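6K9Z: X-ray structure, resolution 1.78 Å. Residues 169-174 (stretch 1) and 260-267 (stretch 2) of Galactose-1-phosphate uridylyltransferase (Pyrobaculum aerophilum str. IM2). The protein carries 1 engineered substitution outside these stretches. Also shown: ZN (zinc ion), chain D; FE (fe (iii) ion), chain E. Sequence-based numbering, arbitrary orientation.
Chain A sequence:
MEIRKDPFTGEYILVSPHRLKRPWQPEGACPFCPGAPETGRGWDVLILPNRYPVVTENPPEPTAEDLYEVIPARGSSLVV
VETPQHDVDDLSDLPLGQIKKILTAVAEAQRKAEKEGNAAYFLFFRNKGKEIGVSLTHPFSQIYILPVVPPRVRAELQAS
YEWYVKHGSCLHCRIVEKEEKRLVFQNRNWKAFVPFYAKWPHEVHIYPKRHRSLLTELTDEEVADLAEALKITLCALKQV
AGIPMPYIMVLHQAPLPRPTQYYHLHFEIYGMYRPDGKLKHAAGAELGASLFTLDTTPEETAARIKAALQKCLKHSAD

Stretch 1, residues 169-174: SCLHCR
Stretch 2 (260-267) TQYYHLHF

No direct hydrogen bond crosses between these two stretches; a zinc ion joins them instead. Cys170 SG, Cys173 SG and His264 ND1 each lie 2.3 Å from ZN, and a fourth ligand comes from elsewhere in the structure. Stretch 1 thus supplies two sulfurs and stretch 2 one imidazole nitrogen, that of His264 (chi1 t, -163°; chi2 139°), tying together segments some 90 residues apart in sequence. The shared metal accounts for the close approach of Cys173 SG to His264 ND1, 3.6 Å. Both sulfurs sit at the edge of the His264 ring, near its plane, as expected when a ring nitrogen directs its in-plane lone pair at the metal.

The backbone of stretch 1 is extended at Ser169 (phi/psi -143/162) and Cys170 (-76/121), then helical from Leu171 to Arg174, with phi near -60° and psi near -40°. Cys170 is the N-cap: its SG accepts from Cys173 N at 3.4 Å, with an N-H...S angle of 153°, while Arg174 N donates to Cys170 O at 3.2 Å. The same sulfur therefore caps the helix and binds zinc. Chi1 is t for Cys170 and m for Cys173 (-87°).

Stretch 2 turns through Gln261 (-71/-25) and Tyr262 (-105/-14), then extends from Tyr263 (-121/145) through His264 (-128/130) and Leu265 (-75/158) into the strand at His266 and Phe267. The register runs in the same sequence order on both sides: Cys170 CA lies 5.1 Å from Tyr262 CA, and His172 CA 6.0 Å from His264 CA. Near the first pair, water 1 provides an indirect link, accepting from Leu171 N at 3.0 Å and donating to Tyr262 O at 2.7 Å.

His172 (chi1 m, chi2 -93°) has the largest covered area, 93 Å². Its CB packs 3.2 Å from His264 CB, a tight contact between two side chains that both point toward the opposing stretch. His264 N lies over one face of the His172 ring and Tyr262 O at its edge. Tyr263 (chi1 t, chi2 69°) starts away from stretch 1, but its ring returns to place CD1 3.4 Å from His172 NE2; the ring planes are nearly perpendicular, at 87°, with centroids 5.0 Å apart, but the pair is oblique, neither a stack nor edge-to-face.

His266 (chi1 p, chi2 -77°) brings CE1 to 3.7 Å from His172 CE1, with ring planes at 32°. His266 ND1 donates to His264 O at 2.7 Å (angle 150°), while NE2 of the same ring binds FE at 2.2 Å.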

# COMPACT_ATOMS: atom_id res chain seq x y z
N SER A 169 16.99 24.53 5.08
CA SER A 169 16.36 24.77 3.74
C SER A 169 15.28 23.71 3.48
O SER A 169 15.23 22.70 4.20
CB SER A 169 17.41 24.78 2.64
OG SER A 169 17.72 23.45 2.23
N CYS A 170 14.36 23.98 2.52
CA CYS A 170 13.33 22.98 2.15
C CYS A 170 13.97 21.87 1.29
O CYS A 170 14.52 22.16 0.19
CB CYS A 170 12.19 23.66 1.38
SG CYS A 170 11.04 22.50 0.60
N LEU A 171 13.89 20.61 1.79
CA LEU A 171 14.48 19.43 1.07
C LEU A 171 13.84 19.29 -0.31
O LEU A 171 14.56 19.02 -1.28
CB LEU A 171 14.29 18.13 1.84
CG LEU A 171 14.90 16.90 1.17
CD1 LEU A 171 16.35 17.12 0.75
CD2 LEU A 171 14.78 15.71 2.09
N HIS A 172 12.53 19.52 -0.40
CA HIS A 172 11.82 19.40 -1.70
C HIS A 172 12.39 20.41 -2.69
O HIS A 172 12.58 20.06 -3.86
CB HIS A 172 10.31 19.64 -1.52
CG HIS A 172 9.66 18.69 -0.57
ND1 HIS A 172 9.05 17.53 -0.99
CD2 HIS A 172 9.49 18.74 0.77
CE1 HIS A 172 8.55 16.90 0.05
NE2 HIS A 172 8.80 17.63 1.14
N CYS A 173 12.67 21.63 -2.22
CA CYS A 173 13.23 22.69 -3.09
C CYS A 173 14.58 22.16 -3.67
O CYS A 173 14.90 22.37 -4.90
CB CYS A 173 13.42 23.99 -2.31
SG CYS A 173 11.93 25.04 -2.28
N ARG A 174 15.37 21.56 -2.80
CA ARG A 174 16.74 21.06 -3.16
C ARG A 174 16.59 19.96 -4.22
O ARG A 174 17.31 19.96 -5.20
CB ARG A 174 17.45 20.60 -1.90
CG ARG A 174 17.64 21.71 -0.86
CD ARG A 174 18.76 22.67 -1.23
NE ARG A 174 19.92 21.96 -1.77
CZ ARG A 174 20.71 21.08 -1.11
NH1 ARG A 174 20.46 20.76 0.15
NH2 ARG A 174 21.74 20.52 -1.74
N THR A 260 3.32 26.08 4.93
CA THR A 260 4.52 25.58 5.65
C THR A 260 5.80 25.93 4.88
O THR A 260 5.86 25.63 3.73
CB THR A 260 4.52 24.07 5.79
OG1 THR A 260 4.37 23.45 4.51
CG2 THR A 260 3.37 23.62 6.66
N GLN A 261 6.82 26.41 5.59
CA GLN A 261 8.16 26.69 5.00
C GLN A 261 8.88 25.38 4.66
O GLN A 261 9.73 25.41 3.78
CB GLN A 261 8.99 27.51 5.99
CG GLN A 261 8.62 28.99 5.99
CD GLN A 261 9.44 29.73 7.04
OE1 GLN A 261 9.68 29.24 8.15
NE2 GLN A 261 9.94 30.90 6.67
N TYR A 262 8.55 24.27 5.33
CA TYR A 262 9.39 23.03 5.36
C TYR A 262 8.79 21.95 4.47
O TYR A 262 9.49 20.94 4.17
CB TYR A 262 9.54 22.47 6.77
CG TYR A 262 8.24 22.24 7.51
CD1 TYR A 262 7.69 23.25 8.28
CD2 TYR A 262 7.57 21.02 7.42
CE1 TYR A 262 6.50 23.07 8.96
CE2 TYR A 262 6.36 20.84 8.08
CZ TYR A 262 5.84 21.86 8.85
OH TYR A 262 4.66 21.71 9.51
N TYR A 263 7.54 22.14 4.07
CA TYR A 263 6.88 21.19 3.15
C TYR A 263 6.44 21.90 1.89
O TYR A 263 6.23 23.10 1.86
CB TYR A 263 5.73 20.48 3.85
CG TYR A 263 5.25 19.21 3.15
CD1 TYR A 263 6.05 18.08 3.11
CD2 TYR A 263 3.96 19.10 2.64
CE1 TYR A 263 5.59 16.88 2.58
CE2 TYR A 263 3.51 17.92 2.05
CZ TYR A 263 4.33 16.81 2.03
OH TYR A 263 3.84 15.63 1.51
N HIS A 264 6.53 21.13 0.80
CA HIS A 264 6.31 21.59 -0.60
C HIS A 264 5.29 20.66 -1.27
O HIS A 264 5.53 19.44 -1.29
CB HIS A 264 7.68 21.53 -1.28
CG HIS A 264 7.84 22.29 -2.56
ND1 HIS A 264 8.99 23.00 -2.83
CD2 HIS A 264 7.07 22.38 -3.65
CE1 HIS A 264 8.90 23.53 -4.03
NE2 HIS A 264 7.73 23.17 -4.55
N LEU A 265 4.24 21.30 -1.91
CA LEU A 265 3.18 20.41 -2.39
C LEU A 265 3.69 19.70 -3.63
O LEU A 265 4.60 20.23 -4.38
CB LEU A 265 1.90 21.17 -2.70
CG LEU A 265 1.93 22.24 -3.78
CD1 LEU A 265 1.84 21.71 -5.19
CD2 LEU A 265 0.75 23.21 -3.57
N HIS A 266 3.16 18.59 -4.01
CA HIS A 266 3.55 17.86 -5.25
C HIS A 266 2.43 16.87 -5.57
O HIS A 266 1.78 16.37 -4.59
CB HIS A 266 4.91 17.16 -5.09
CG HIS A 266 5.05 16.39 -3.80
ND1 HIS A 266 5.30 17.02 -2.57
CD2 HIS A 266 5.02 15.07 -3.55
CE1 HIS A 266 5.39 16.09 -1.62
NE2 HIS A 266 5.29 14.90 -2.18
N PHE A 267 2.23 16.58 -6.85
CA PHE A 267 1.38 15.47 -7.30
C PHE A 267 2.27 14.23 -7.46
O PHE A 267 3.37 14.35 -8.03
CB PHE A 267 0.65 15.81 -8.59
CG PHE A 267 -0.40 16.87 -8.42
CD1 PHE A 267 -0.03 18.21 -8.41
CD2 PHE A 267 -1.72 16.53 -8.24
CE1 PHE A 267 -1.01 19.21 -8.30
CE2 PHE A 267 -2.68 17.53 -8.17
CZ PHE A 267 -2.33 18.85 -8.10
ZN ZN D . 10.29 23.90 -1.12
FE FE E . 5.10 12.84 -1.37
O HOH W 1 12.12 20.17 4.12
O HOH W 2 7.32 12.57 -1.52